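PDB 5M9N: tudor domain-containing protein 1 from Homo sapiens, which probably represses transposable elements in the male germline through the piRNA pathway, its Tudor domains docking onto Piwi proteins that carry methylated arginines. Local coordinates for residues A[149-153]-A[204-209]; A[152-156]-A[212-217]. All blocks are in the same frame, centred on the assembly; numbering follows the deposited sequence.

Both contacts belong to the part of the extended Tudor domain that flanks the Tudor barrel, the barrel being where this family reads methylated arginine in an aromatic cage; neither contact involves the barrel strands. They share G152 and V153, and their centres lie about 7 Å apart. Interaction 1 docks the end of strand 146-150 against helix 204-210; interaction 2 then pairs the next strand, 153-155, with the chain leaving that helix. V153 CG1 meets L209 CD1 at 3.9 Å in the first and A214 CB at 3.8 Å in the second. A probable hydrogen bond, A214 N to L208 O at 3.0 Å, joins the two.

Interaction 1 (A[149-153]-A[204-209]); sequences VLAGV and VSKVLL
This is a strand-end-to-helix packing contact in the nuclease-like (SN-like) part of an extended Tudor domain, where a beta strand turns a corner beside the C-terminal helix. V149 and L150 end strand 146-150 in extended conformation. The buried L150 (chi1 t, chi2 p) points toward the helix, and its CD2 lies 4.1 Å from V204 CG1 and 4.0 Å from L208 CD1, so the leucine packs against residues one turn apart; its CG also lies 3.4 Å from S205 OG. L193 of strand 189-195 touches both L150 and V204, and helix 162-172 packs against V204 and L208, enclosing this apolar patch. A151 (phi/psi -61/143) and G152 (80/7) have the angles of the central pair of a type II turn, and they bend the chain out of the strand. The turn leaves the A151 carbonyl facing the first turn of the helix. V153 returns to extended geometry (-133/148) with its side chain toward the helix; its CA is 6.4 Å from that of S205, the closest CA pair of the two segments. With chi1 m, V153 puts CG1 4.0 Å from S205 CB and 3.9 Å from L209 CD1. Segment 204-209 is regular helix, its L209 N bonded to S205 O at 3.1 Å. The one hydrogen bond across the contact runs from the buried S205, chi1 m, whose OG donates to A151 O at 2.7 Å.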
loop_
_atom_site.group_PDB
_atom_site.type_symbol
_atom_site.label_atom_id
_atom_site.label_comp_id
_atom_site.label_asym_id
_atom_site.label_seq_id
_atom_site.Cartn_x
_atom_site.Cartn_y
_atom_site.Cartn_z
ATOM N N VAL A 149 7.495 -3.448 8.093
ATOM C CA VAL A 149 8.904 -3.614 8.220
ATOM C C VAL A 149 9.152 -5.070 8.669
ATOM O O VAL A 149 8.480 -5.538 9.550
ATOM C CB VAL A 149 9.385 -2.744 9.380
ATOM C CG1 VAL A 149 10.867 -2.980 9.673
ATOM C CG2 VAL A 149 9.067 -1.292 9.100
ATOM N N LEU A 150 10.111 -5.734 8.048
ATOM C CA LEU A 150 10.368 -7.126 8.284
ATOM C C LEU A 150 11.124 -7.284 9.615
ATOM O O LEU A 150 12.193 -6.720 9.758
ATOM C CB LEU A 150 11.163 -7.725 7.118
ATOM C CG LEU A 150 11.173 -9.266 7.211
ATOM C CD1 LEU A 150 9.803 -9.849 6.879
ATOM C CD2 LEU A 150 12.201 -9.906 6.311
ATOM N N ALA A 151 10.526 -7.987 10.582
ATOM C CA ALA A 151 11.097 -8.264 11.942
ATOM C C ALA A 151 12.394 -9.038 11.940
ATOM O O ALA A 151 12.604 -9.927 11.115
ATOM C CB ALA A 151 10.094 -9.043 12.828
ATOM N N GLY A 152 13.258 -8.663 12.890
ATOM C CA GLY A 152 14.448 -9.432 13.261
ATOM C C GLY A 152 15.657 -9.275 12.361
ATOM O O GLY A 152 16.628 -9.996 12.553
ATOM N N VAL A 153 15.616 -8.362 11.389
ATOM C CA VAL A 153 16.678 -8.267 10.387
ATOM C C VAL A 153 17.155 -6.854 10.171
ATOM O O VAL A 153 16.392 -5.914 10.312
ATOM C CB VAL A 153 16.311 -8.848 9.001
ATOM C CG1 VAL A 153 16.171 -10.342 9.092
ATOM C CG2 VAL A 153 15.072 -8.161 8.370
ATOM N N VAL A 204 10.611 -15.407 5.855
ATOM C CA VAL A 204 11.322 -14.608 4.896
ATOM C C VAL A 204 12.582 -14.075 5.580
ATOM O O VAL A 204 13.618 -14.065 4.959
ATOM C CB VAL A 204 10.439 -13.491 4.275
ATOM C CG1 VAL A 204 11.246 -12.575 3.357
ATOM C CG2 VAL A 204 9.287 -14.117 3.491
ATOM N N SER A 205 12.466 -13.640 6.844
ATOM C CA SER A 205 13.607 -13.186 7.661
ATOM C C SER A 205 14.747 -14.222 7.664
ATOM O O SER A 205 15.870 -13.883 7.366
ATOM C CB SER A 205 13.160 -12.902 9.111
ATOM O OG SER A 205 12.270 -11.779 9.214
ATOM N N LYS A 206 14.429 -15.472 7.974
ATOM C CA LYS A 206 15.449 -16.572 8.118
ATOM C C LYS A 206 16.216 -16.820 6.813
ATOM O O LYS A 206 17.432 -16.938 6.826
ATOM C CB LYS A 206 14.813 -17.899 8.643
ATOM C CG LYS A 206 15.795 -19.085 8.857
ATOM C CD LYS A 206 17.084 -18.699 9.601
ATOM C CE LYS A 206 17.817 -19.865 10.289
ATOM N NZ LYS A 206 17.792 -21.146 9.519
ATOM N N VAL A 207 15.508 -16.828 5.690
ATOM C CA VAL A 207 16.153 -17.052 4.398
ATOM C C VAL A 207 17.146 -15.919 4.070
ATOM O O VAL A 207 18.242 -16.174 3.582
ATOM C CB VAL A 207 15.132 -17.167 3.250
ATOM C CG1 VAL A 207 15.852 -17.282 1.906
ATOM C CG2 VAL A 207 14.199 -18.353 3.444
ATOM N N LEU A 208 16.757 -14.670 4.333
ATOM C CA LEU A 208 17.655 -13.530 4.121
ATOM C C LEU A 208 18.917 -13.554 5.025
ATOM O O LEU A 208 20.014 -13.178 4.574
ATOM C CB LEU A 208 16.899 -12.200 4.299
ATOM C CG LEU A 208 15.823 -11.861 3.266
ATOM C CD1 LEU A 208 15.073 -10.604 3.687
ATOM C CD2 LEU A 208 16.423 -11.653 1.872
ATOM N N LEU A 209 18.743 -13.941 6.288
ATOM C CA LEU A 209 19.849 -14.230 7.200
ATOM C C LEU A 209 20.725 -15.379 6.684
ATOM O O LEU A 209 21.943 -15.243 6.633
ATOM C CB LEU A 209 19.322 -14.571 8.597
ATOM C CG LEU A 209 18.671 -13.391 9.338
ATOM C CD1 LEU A 209 17.587 -13.813 10.319
ATOM C CD2 LEU A 209 19.728 -12.572 10.051
#

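Interaction 2 (A[152-156]-A[212-217])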
loop_
_atom_site.group_PDB
_atom_site.type_symbol
_atom_site.label_atom_id
_atom_site.label_comp_id
_atom_site.label_asym_id
_atom_site.label_seq_id
_atom_site.Cartn_x
_atom_site.Cartn_y
_atom_site.Cartn_z
ATOM N N GLY A 152 13.258 -8.663 12.890
ATOM C CA GLY A 152 14.448 -9.432 13.261
ATOM C C GLY A 152 15.657 -9.275 12.361
ATOM O O GLY A 152 16.628 -9.996 12.553
ATOM N N VAL A 153 15.616 -8.362 11.389
ATOM C CA VAL A 153 16.678 -8.267 10.387
ATOM C C VAL A 153 17.155 -6.854 10.171
ATOM O O VAL A 153 16.392 -5.914 10.312
ATOM C CB VAL A 153 16.311 -8.848 9.001
ATOM C CG1 VAL A 153 16.171 -10.342 9.092
ATOM C CG2 VAL A 153 15.072 -8.161 8.370
ATOM N N LYS A 154 18.449 -6.748 9.857
ATOM C CA LYS A 154 19.090 -5.512 9.394
ATOM C C LYS A 154 19.907 -5.876 8.172
ATOM O O LYS A 154 20.393 -7.019 8.079
ATOM C CB LYS A 154 20.080 -5.014 10.413
ATOM C CG LYS A 154 19.540 -4.700 11.790
ATOM C CD LYS A 154 20.633 -4.917 12.855
ATOM C CE LYS A 154 21.936 -4.187 12.555
ATOM N NZ LYS A 154 22.743 -4.037 13.788
ATOM N N PRO A 155 20.111 -4.919 7.260
ATOM C CA PRO A 155 20.890 -5.196 6.053
ATOM C C PRO A 155 22.349 -5.448 6.396
ATOM O O PRO A 155 22.948 -4.591 7.056
ATOM C CB PRO A 155 20.792 -3.892 5.253
ATOM C CG PRO A 155 20.343 -2.848 6.214
ATOM C CD PRO A 155 19.612 -3.526 7.309
ATOM N N SER A 156 22.935 -6.554 5.938
ATOM C CA SER A 156 24.270 -6.942 6.441
ATOM C C SER A 156 25.389 -5.985 6.020
ATOM O O SER A 156 26.455 -6.061 6.596
ATOM C CB SER A 156 24.647 -8.394 6.127
ATOM O OG SER A 156 25.136 -8.573 4.819
ATOM N N GLY A 212 23.064 -14.480 3.641
ATOM C CA GLY A 212 24.086 -13.456 3.825
ATOM C C GLY A 212 23.514 -12.056 3.963
ATOM O O GLY A 212 24.023 -11.270 4.752
ATOM N N PHE A 213 22.432 -11.769 3.236
ATOM C CA PHE A 213 21.972 -10.404 2.996
ATOM C C PHE A 213 21.554 -9.686 4.278
ATOM O O PHE A 213 21.690 -8.458 4.374
ATOM C CB PHE A 213 20.816 -10.370 1.984
ATOM C CG PHE A 213 21.131 -11.044 0.662
ATOM C CD1 PHE A 213 22.252 -10.678 -0.079
ATOM C CD2 PHE A 213 20.321 -12.062 0.166
ATOM C CE1 PHE A 213 22.547 -11.300 -1.289
ATOM C CE2 PHE A 213 20.619 -12.686 -1.038
ATOM C CZ PHE A 213 21.725 -12.306 -1.766
ATOM N N ALA A 214 21.097 -10.445 5.271
ATOM C CA ALA A 214 20.650 -9.865 6.519
ATOM C C ALA A 214 21.477 -10.326 7.682
ATOM O O ALA A 214 22.089 -11.357 7.622
ATOM C CB ALA A 214 19.204 -10.237 6.756
ATOM N N VAL A 215 21.441 -9.536 8.751
ATOM C CA VAL A 215 22.025 -9.863 10.060
ATOM C C VAL A 215 20.945 -9.669 11.142
ATOM O O VAL A 215 20.017 -8.858 10.964
ATOM C CB VAL A 215 23.295 -9.003 10.385
ATOM C CG1 VAL A 215 24.474 -9.349 9.457
ATOM C CG2 VAL A 215 23.008 -7.503 10.329
ATOM N N GLY A 216 21.080 -10.384 12.258
ATOM C CA GLY A 216 20.065 -10.404 13.319
ATOM C C GLY A 216 19.945 -9.150 14.180
ATOM O O GLY A 216 20.917 -8.405 14.339
ATOM N N GLU A 217 18.743 -8.903 14.718
ATOM C CA GLU A 217 18.553 -7.971 15.848
ATOM C C GLU A 217 17.426 -8.398 16.778
ATOM O O GLU A 217 16.466 -9.017 16.336
ATOM C CB GLU A 217 18.276 -6.569 15.346
ATOM C CG GLU A 217 17.208 -6.497 14.267
ATOM C CD GLU A 217 16.784 -5.078 13.979
ATOM O OE1 GLU A 217 17.575 -4.142 14.237
ATOM O OE2 GLU A 217 15.660 -4.896 13.490
HETATM O O HOH W 1 13.062 -6.386 14.725
HETATM O O HOH W 2 13.800 -5.553 11.571
#
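Two short strands, 153-155 and 214-216, form a small antiparallel sheet of their own, separate from the larger sheets of the domain. Their axes come within 4.4 Å and run at 136°, so the pair is strongly twisted. G212 leaves the preceding helix with positive phi, and its carbonyl O accepts from S156 OG at 2.9 Å. The next carbonyl, F213 O, takes S156 N at 2.8 Å, while the CA-to-CB bond of F213 points away from the partner strand. A214 makes a non-hydrogen-bonded pair with P155; its CB reaches V153 CG1 at 3.8 Å. V215 forms the central hydrogen-bonded pair with K154: V215 N to K154 O is 2.8 Å and K154 N to V215 O 2.9 Å. Their side chains share one face, V215 CG2 lying 3.8 Å from K154 CB. G216 pairs with V153 without hydrogen bonds, but its CA makes a CA-H...O contact with G152 O at 3.5 Å. E217, the last modelled residue, donates from N to G152 O at 3.2 Å. Its OE2 receives water 1, 3.2 Å away, which in turn accepts from G152 N at 2.9 Å. The V153 face of the pair is turned inward: S205 and L209 of helix 204-210 and the loop residue W160 touch V153, A214 packs on L208, L209 and W160, and F213 reaches over to helix 162-172 at E163, A164 and L167.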